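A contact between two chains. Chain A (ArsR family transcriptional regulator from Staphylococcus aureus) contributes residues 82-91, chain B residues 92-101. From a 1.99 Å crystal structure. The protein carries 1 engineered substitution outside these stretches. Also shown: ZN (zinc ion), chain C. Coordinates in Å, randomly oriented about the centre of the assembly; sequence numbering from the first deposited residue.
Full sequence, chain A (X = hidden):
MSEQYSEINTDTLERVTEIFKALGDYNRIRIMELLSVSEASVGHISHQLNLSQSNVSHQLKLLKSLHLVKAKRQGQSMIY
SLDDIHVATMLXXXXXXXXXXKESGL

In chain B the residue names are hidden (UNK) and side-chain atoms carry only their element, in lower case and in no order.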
ATOM      1  N   LEU A  82      -9.789  -1.032  11.170  1.00 29.70           N
ATOM      2  CA  LEU A  82      -9.394  -1.500   9.847  1.00 30.07           C
ATOM      3  C   LEU A  82     -10.465  -2.445   9.321  1.00 31.16           C
ATOM      4  O   LEU A  82     -11.056  -3.222  10.080  1.00 31.78           O
ATOM      5  CB  LEU A  82      -8.032  -2.191   9.899  1.00 29.09           C
ATOM      6  CG  LEU A  82      -6.847  -1.326  10.345  1.00 31.24           C
ATOM      7  CD1 LEU A  82      -5.516  -2.017  10.063  1.00 28.58           C
ATOM      8  CD2 LEU A  82      -6.890   0.065   9.706  1.00 27.46           C
ATOM      9  N   ASP A  83     -10.723  -2.372   8.013  1.00 30.91           N
ATOM     10  CA  ASP A  83     -11.914  -3.010   7.461  1.00 31.74           C
ATOM     11  C   ASP A  83     -11.898  -4.523   7.673  1.00 30.47           C
ATOM     12  O   ASP A  83     -12.866  -5.088   8.189  1.00 29.82           O
ATOM     13  CB  ASP A  83     -12.059  -2.676   5.978  1.00 30.04           C
ATOM     14  CG  ASP A  83     -13.211  -3.436   5.321  1.00 35.28           C
ATOM     15  OD1 ASP A  83     -14.349  -2.918   5.350  1.00 36.90           O
ATOM     16  OD2 ASP A  83     -12.982  -4.558   4.797  1.00 35.86           O
ATOM     17  N   ASP A  84     -10.816  -5.196   7.281  1.00 31.67           N
ATOM     18  CA  ASP A  84     -10.708  -6.640   7.503  1.00 29.58           C
ATOM     19  C   ASP A  84      -9.231  -7.015   7.587  1.00 30.29           C
ATOM     20  O   ASP A  84      -8.349  -6.152   7.606  1.00 26.88           O
ATOM     21  CB  ASP A  84     -11.471  -7.426   6.418  1.00 30.15           C
ATOM     22  CG  ASP A  84     -10.844  -7.315   5.020  1.00 30.34           C
ATOM     23  OD1 ASP A  84     -11.533  -7.659   4.027  1.00 29.53           O
ATOM     24  OD2 ASP A  84      -9.672  -6.894   4.882  1.00 29.06           O
ATOM     25  N   ILE A  85      -8.964  -8.320   7.607  1.00 31.51           N
ATOM     26  CA  ILE A  85      -7.607  -8.803   7.834  1.00 29.34           C
ATOM     27  C   ILE A  85      -6.669  -8.480   6.664  1.00 29.26           C
ATOM     28  O   ILE A  85      -5.448  -8.401   6.849  1.00 28.38           O
ATOM     29  CB  ILE A  85      -7.638 -10.313   8.116  1.00 30.43           C
ATOM     30  CG1 ILE A  85      -6.286 -10.741   8.670  1.00 30.69           C
ATOM     31  CG2 ILE A  85      -7.974 -11.087   6.834  1.00 29.18           C
ATOM     32  CD1 ILE A  85      -5.953 -12.181   8.386  1.00 32.55           C
ATOM     33  N   HIS A  86      -7.190  -8.339   5.440  1.00 25.25           N
ATOM     34  CA  HIS A  86      -6.308  -7.987   4.331  1.00 29.10           C
ATOM     35  C   HIS A  86      -5.731  -6.591   4.515  1.00 27.28           C
ATOM     36  O   HIS A  86      -4.554  -6.353   4.216  1.00 23.78           O
ATOM     37  CB  HIS A  86      -7.060  -8.084   3.000  1.00 27.16           C
ATOM     38  CG  HIS A  86      -7.853  -9.347   2.864  1.00 30.61           C
ATOM     39  ND1 HIS A  86      -9.221  -9.355   2.707  1.00 30.63           N
ATOM     40  CD2 HIS A  86      -7.471 -10.645   2.916  1.00 31.02           C
ATOM     41  CE1 HIS A  86      -9.648 -10.604   2.637  1.00 30.65           C
ATOM     42  NE2 HIS A  86      -8.607 -11.405   2.768  1.00 33.41           N
ATOM     43  N   VAL A  87      -6.550  -5.659   4.994  1.00 25.18           N
ATOM     44  CA  VAL A  87      -6.075  -4.295   5.220  1.00 26.69           C
ATOM     45  C   VAL A  87      -5.048  -4.270   6.347  1.00 25.89           C
ATOM     46  O   VAL A  87      -3.964  -3.685   6.204  1.00 26.66           O
ATOM     47  CB  VAL A  87      -7.267  -3.364   5.499  1.00 27.00           C
ATOM     48  CG1 VAL A  87      -6.792  -1.918   5.715  1.00 28.31           C
ATOM     49  CG2 VAL A  87      -8.255  -3.424   4.337  1.00 26.47           C
ATOM     50  N   ALA A  88      -5.349  -4.950   7.464  1.00 24.78           N
ATOM     51  CA  ALA A  88      -4.386  -5.035   8.559  1.00 25.49           C
ATOM     52  C   ALA A  88      -3.084  -5.667   8.097  1.00 27.14           C
ATOM     53  O   ALA A  88      -1.993  -5.198   8.455  1.00 25.14           O
ATOM     54  CB  ALA A  88      -4.976  -5.825   9.732  1.00 28.37           C
ATOM     55  N   THR A  89      -3.174  -6.731   7.296  1.00 25.85           N
ATOM     56  CA  THR A  89      -1.966  -7.430   6.887  1.00 25.58           C
ATOM     57  C   THR A  89      -1.141  -6.560   5.948  1.00 28.13           C
ATOM     58  O   THR A  89       0.065  -6.382   6.154  1.00 27.52           O
ATOM     59  CB  THR A  89      -2.312  -8.770   6.234  1.00 27.49           C
ATOM     60  OG1 THR A  89      -2.961  -9.629   7.193  1.00 27.23           O
ATOM     61  CG2 THR A  89      -1.050  -9.445   5.741  1.00 26.49           C
ATOM     62  N   MET A  90      -1.784  -6.001   4.918  1.00 24.20           N
ATOM     63  CA  MET A  90      -1.120  -5.047   4.032  1.00 27.29           C
ATOM     64  C   MET A  90      -0.345  -3.992   4.819  1.00 25.63           C
ATOM     65  O   MET A  90       0.856  -3.775   4.584  1.00 25.33           O
ATOM     66  CB  MET A  90      -2.169  -4.388   3.137  1.00 26.31           C
ATOM     67  CG  MET A  90      -1.635  -3.342   2.163  1.00 30.98           C
ATOM     68  SD  MET A  90      -3.003  -2.419   1.437  1.00 40.38           S
ATOM     69  CE  MET A  90      -4.326  -3.600   1.685  1.00 32.46           C
ATOM     70  N   LEU A  91      -1.015  -3.348   5.784  1.00 25.04           N
ATOM     71  CA  LEU A  91      -0.404  -2.237   6.515  1.00 26.89           C
ATOM     72  C   LEU A  91       0.760  -2.694   7.388  1.00 28.18           C
ATOM     73  O   LEU A  91       1.851  -2.105   7.337  1.00 26.54           O
ATOM     74  CB  LEU A  91      -1.453  -1.539   7.377  1.00 24.17           C
ATOM     75  CG  LEU A  91      -0.940  -0.283   8.073  1.00 28.33           C
ATOM     76  CD1 LEU A  91      -0.725   0.846   7.059  1.00 25.91           C
ATOM     77  CD2 LEU A  91      -1.887   0.121   9.203  1.00 26.85           C
TER
ATOM     78  N   UNK B  92      -0.321  -8.556  -2.896  1.00 24.02           N
ATOM     79  CA  UNK B  92      -1.351  -9.571  -3.142  1.00 29.57           C
ATOM     80  C   UNK B  92      -2.535  -9.432  -2.185  1.00 27.10           C
ATOM     81  O   UNK B  92      -3.686  -9.661  -2.580  1.00 28.74           O
ATOM     82  c   UNK B  92       1.001 -12.555  -4.092  1.00 36.71           C
ATOM     83  c   UNK B  92      -0.737 -10.982  -3.062  1.00 27.76           C
ATOM     84  c   UNK B  92       0.124 -11.319  -4.288  1.00 34.47           C
ATOM     85  n   UNK B  92       3.057 -13.570  -5.124  1.00 46.27           N
ATOM     86  c   UNK B  92       1.775 -12.846  -5.378  1.00 41.06           C
ATOM     87  N   UNK B  93      -2.286  -9.068  -0.918  1.00 24.71           N
ATOM     88  CA  UNK B  93      -3.400  -8.828  -0.007  1.00 26.42           C
ATOM     89  C   UNK B  93      -4.241  -7.651  -0.475  1.00 28.28           C
ATOM     90  O   UNK B  93      -5.477  -7.706  -0.424  1.00 27.96           O
ATOM     91  n   UNK B  93      -2.945 -12.118   2.459  1.00 29.72           N
ATOM     92  c   UNK B  93      -2.907  -8.586   1.425  1.00 27.81           C
ATOM     93  o   UNK B  93      -4.179 -10.425   3.307  1.00 27.52           O
ATOM     94  c   UNK B  93      -3.205 -10.816   2.662  1.00 28.27           C
ATOM     95  c   UNK B  93      -2.221  -9.823   2.060  1.00 25.80           C
ATOM     96  N   UNK B  94      -3.587  -6.573  -0.932  1.00 26.56           N
ATOM     97  CA  UNK B  94      -4.335  -5.431  -1.464  1.00 30.68           C
ATOM     98  C   UNK B  94      -5.160  -5.817  -2.694  1.00 29.32           C
ATOM     99  O   UNK B  94      -6.329  -5.429  -2.811  1.00 28.92           O
ATOM    100  c   UNK B  94      -3.376  -4.288  -1.799  1.00 27.47           C
ATOM    101  N   UNK B  95      -4.570  -6.579  -3.621  1.00 27.14           N
ATOM    102  CA  UNK B  95      -5.284  -6.981  -4.835  1.00 28.45           C
ATOM    103  C   UNK B  95      -6.499  -7.825  -4.474  1.00 30.97           C
ATOM    104  O   UNK B  95      -7.611  -7.590  -4.969  1.00 32.77           O
ATOM    105  c   UNK B  95      -5.106  -8.370  -6.956  1.00 31.91           C
ATOM    106  c   UNK B  95      -4.337  -7.731  -5.793  1.00 26.34           C
ATOM    107  c   UNK B  95      -2.207  -7.483  -7.170  1.00 31.67           C
ATOM    108  c   UNK B  95      -3.261  -6.792  -6.328  1.00 26.37           C
ATOM    109  N   UNK B  96      -6.312  -8.799  -3.573  1.00 28.09           N
ATOM    110  CA  UNK B  96      -7.433  -9.636  -3.163  1.00 29.49           C
ATOM    111  C   UNK B  96      -8.520  -8.814  -2.495  1.00 33.05           C
ATOM    112  O   UNK B  96      -9.713  -9.043  -2.728  1.00 33.00           O
ATOM    113  c   UNK B  96      -8.075 -11.561  -1.668  1.00 33.72           C
ATOM    114  c   UNK B  96      -8.734 -11.501  -0.486  1.00 34.98           C
ATOM    115  c   UNK B  96      -6.962 -10.731  -2.220  1.00 31.41           C
ATOM    116  n   UNK B  96      -8.635 -12.611  -2.367  1.00 33.51           N
ATOM    117  c   UNK B  96      -9.593 -13.156  -1.640  1.00 32.53           C
ATOM    118  n   UNK B  96      -9.673 -12.504  -0.493  1.00 37.48           N
ATOM    119  N   UNK B  97      -8.123  -7.858  -1.648  1.00 28.96           N
ATOM    120  CA  UNK B  97      -9.100  -7.020  -0.964  1.00 30.47           C
ATOM    121  C   UNK B  97      -9.892  -6.174  -1.957  1.00 30.84           C
ATOM    122  O   UNK B  97     -11.109  -6.009  -1.820  1.00 31.91           O
ATOM    123  c   UNK B  97      -8.395  -6.121   0.054  1.00 25.84           C
ATOM    124  c   UNK B  97      -9.333  -5.315   0.894  1.00 28.80           C
ATOM    125  c   UNK B  97     -10.863  -4.937   2.432  1.00 30.61           C
ATOM    126  n   UNK B  97     -10.542  -3.776   1.887  1.00 31.35           N
ATOM    127  c   UNK B  97      -9.592  -3.986   0.919  1.00 26.73           C
ATOM    128  n   UNK B  97     -10.156  -5.884   1.841  1.00 27.82           N
ATOM    129  N   UNK B  98      -9.207  -5.604  -2.945  1.00 29.65           N
ATOM    130  CA  UNK B  98      -9.909  -4.906  -4.018  1.00 31.95           C
ATOM    131  C   UNK B  98     -10.877  -5.836  -4.733  1.00 38.35           C
ATOM    132  O   UNK B  98     -11.967  -5.415  -5.137  1.00 39.16           O
ATOM    133  c   UNK B  98      -8.904  -4.324  -5.012  1.00 32.32           C
ATOM    134  N   UNK B  99     -10.515  -7.110  -4.869  1.00 35.73           N
ATOM    135  CA  UNK B  99     -11.307  -7.998  -5.706  1.00 40.79           C
ATOM    136  C   UNK B  99     -12.536  -8.551  -4.997  1.00 42.87           C
ATOM    137  O   UNK B  99     -13.612  -8.621  -5.600  1.00 46.14           O
ATOM    138  o   UNK B  99     -11.407  -8.768  -8.344  1.00 54.33           O
ATOM    139  c   UNK B  99     -10.478  -9.261  -7.701  1.00 52.89           C
ATOM    140  c   UNK B  99     -10.438  -9.141  -6.209  1.00 43.40           C
ATOM    141  n   UNK B  99      -9.469  -9.907  -8.272  1.00 57.38           N
ATOM    142  N   UNK B 100     -12.408  -8.967  -3.737  1.00 41.11           N
ATOM    143  CA  UNK B 100     -13.478  -9.731  -3.120  1.00 41.78           C
ATOM    144  C   UNK B 100     -14.699  -8.842  -2.870  1.00 44.85           C
ATOM    145  O   UNK B 100     -14.588  -7.614  -2.805  1.00 46.48           O
ATOM    146  c   UNK B 100     -12.985 -10.420  -1.838  1.00 40.94           C
ATOM    147  c   UNK B 100     -12.736  -9.507  -0.671  1.00 39.41           C
ATOM    148  c   UNK B 100     -11.597  -9.227   0.008  1.00 36.67           C
ATOM    149  c   UNK B 100     -13.231  -8.138   0.989  1.00 39.28           C
ATOM    150  n   UNK B 100     -11.928  -8.362   1.025  1.00 36.10           N
ATOM    151  n   UNK B 100     -13.743  -8.829  -0.018  1.00 43.82           N
ATOM    152  N   UNK B 101     -15.889  -9.442  -2.790  1.00 49.71           N
ATOM    153  CA  UNK B 101     -17.109  -8.642  -2.625  1.00 48.75           C
ATOM    154  C   UNK B 101     -17.141  -7.950  -1.274  1.00 50.40           C
ATOM    155  O   UNK B 101     -16.416  -8.303  -0.342  1.00 50.91           O
ATOM    156  c   UNK B 101     -18.237  -9.675  -2.735  1.00 50.31           C
ATOM    157  c   UNK B 101     -16.193 -10.874  -2.961  1.00 49.61           C
ATOM    158  c   UNK B 101     -17.618 -10.859  -3.422  1.00 50.23           C
TER
HETATM  159 ZN    ZN C 201     -10.541  -7.815   2.428  1.00 31.02          ZN

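Position 92 carries four carbons in a row ending in a nitrogen, an unbranched chain out of reach of the chain A stretch. That is a lysine, Lys B92, on the exposed side of the helix.

Position 93 has three carbons, the third bearing one oxygen and one nitrogen. The oxygen lies 3.3 Å from CD2 of His A86, near the plane of that ring, and 3.8 Å from CB of Thr A89. Carboxamide and chain length make it glutamine. Gln B93 points toward chain A, and its CA lies 5.3 Å from the CA of His A86, which marks the register of the two helices. No hydrogen bond crosses here; the amide packs.

Position 94 shows a single carbon, 3.7 Å from CE of Met A90: alanine. With so little side chain, the helix of chain B lets the end of Met A90 in close, CE lying 3.6 Å from CA of Ala B94.

Position 95 has four carbons, forked at the first, with one arm two carbons long, and touches nothing on the chain A stretch. This is isoleucine; Ile B95 points away from chain A and is buried against other parts of the structure.

Position 96 is one carbon followed by a five-membered ring of three carbons and two nitrogens, a ring carbon lying 3.3 Å from NE2 of His A86, hence histidine. The ring of His B96 turns its edge toward the face of His A86, centroids 4.6 Å apart and planes at 71°.

Position 97 has the same ring, but one of its nitrogens lies 2.0 Å from the zinc ion ZN and 3.1 Å from OD1 of Asp A84, and CG2 of Val A87 sits over the ring face, 3.6 Å from its centroid, a CH-pi contact. It too is histidine. CA-to-CB of His B97 runs sideways, yet, with chi1 at -175° (t), the end of the side chain comes nearer chain A, and ND1 binds the metal.

Position 98 is one carbon, out of reach of chain A: Ala B98. Position 99 has two carbons, the second with one oxygen and one nitrogen, also out of reach: Asn B99, the last residue of the helix.

Position 100 repeats the imidazole pattern, again with a ring nitrogen 2.0 Å from ZN and 3.1 Å from OD1 of Asp A84: histidine. His B100 is the first residue to leave helical phi/psi. Its ring uses both nitrogens: NE2 takes the metal, and ND1 donates to the backbone O of position 101 at 2.7 Å. Position 101 closes three carbons onto its own backbone nitrogen, out of reach of chain A, which makes it proline, Pro B101.

The rule of the contact is a shared metal between nearly antiparallel helices, 157° apart in direction. ZN is held by OD1 of Asp A84 at 1.9 Å and by ND1 of His A86, ND1 of His B97 and NE2 of His B100, each at 2.0 Å: two ligands per chain. Asp A84 also caps its helix, OD2 accepting weakly from N of His A86 and N of Val A87. No hydrogen bond joins the stretches; metal coordination and close packing do the work.

Chain B (92-101) KQAIHHANHP
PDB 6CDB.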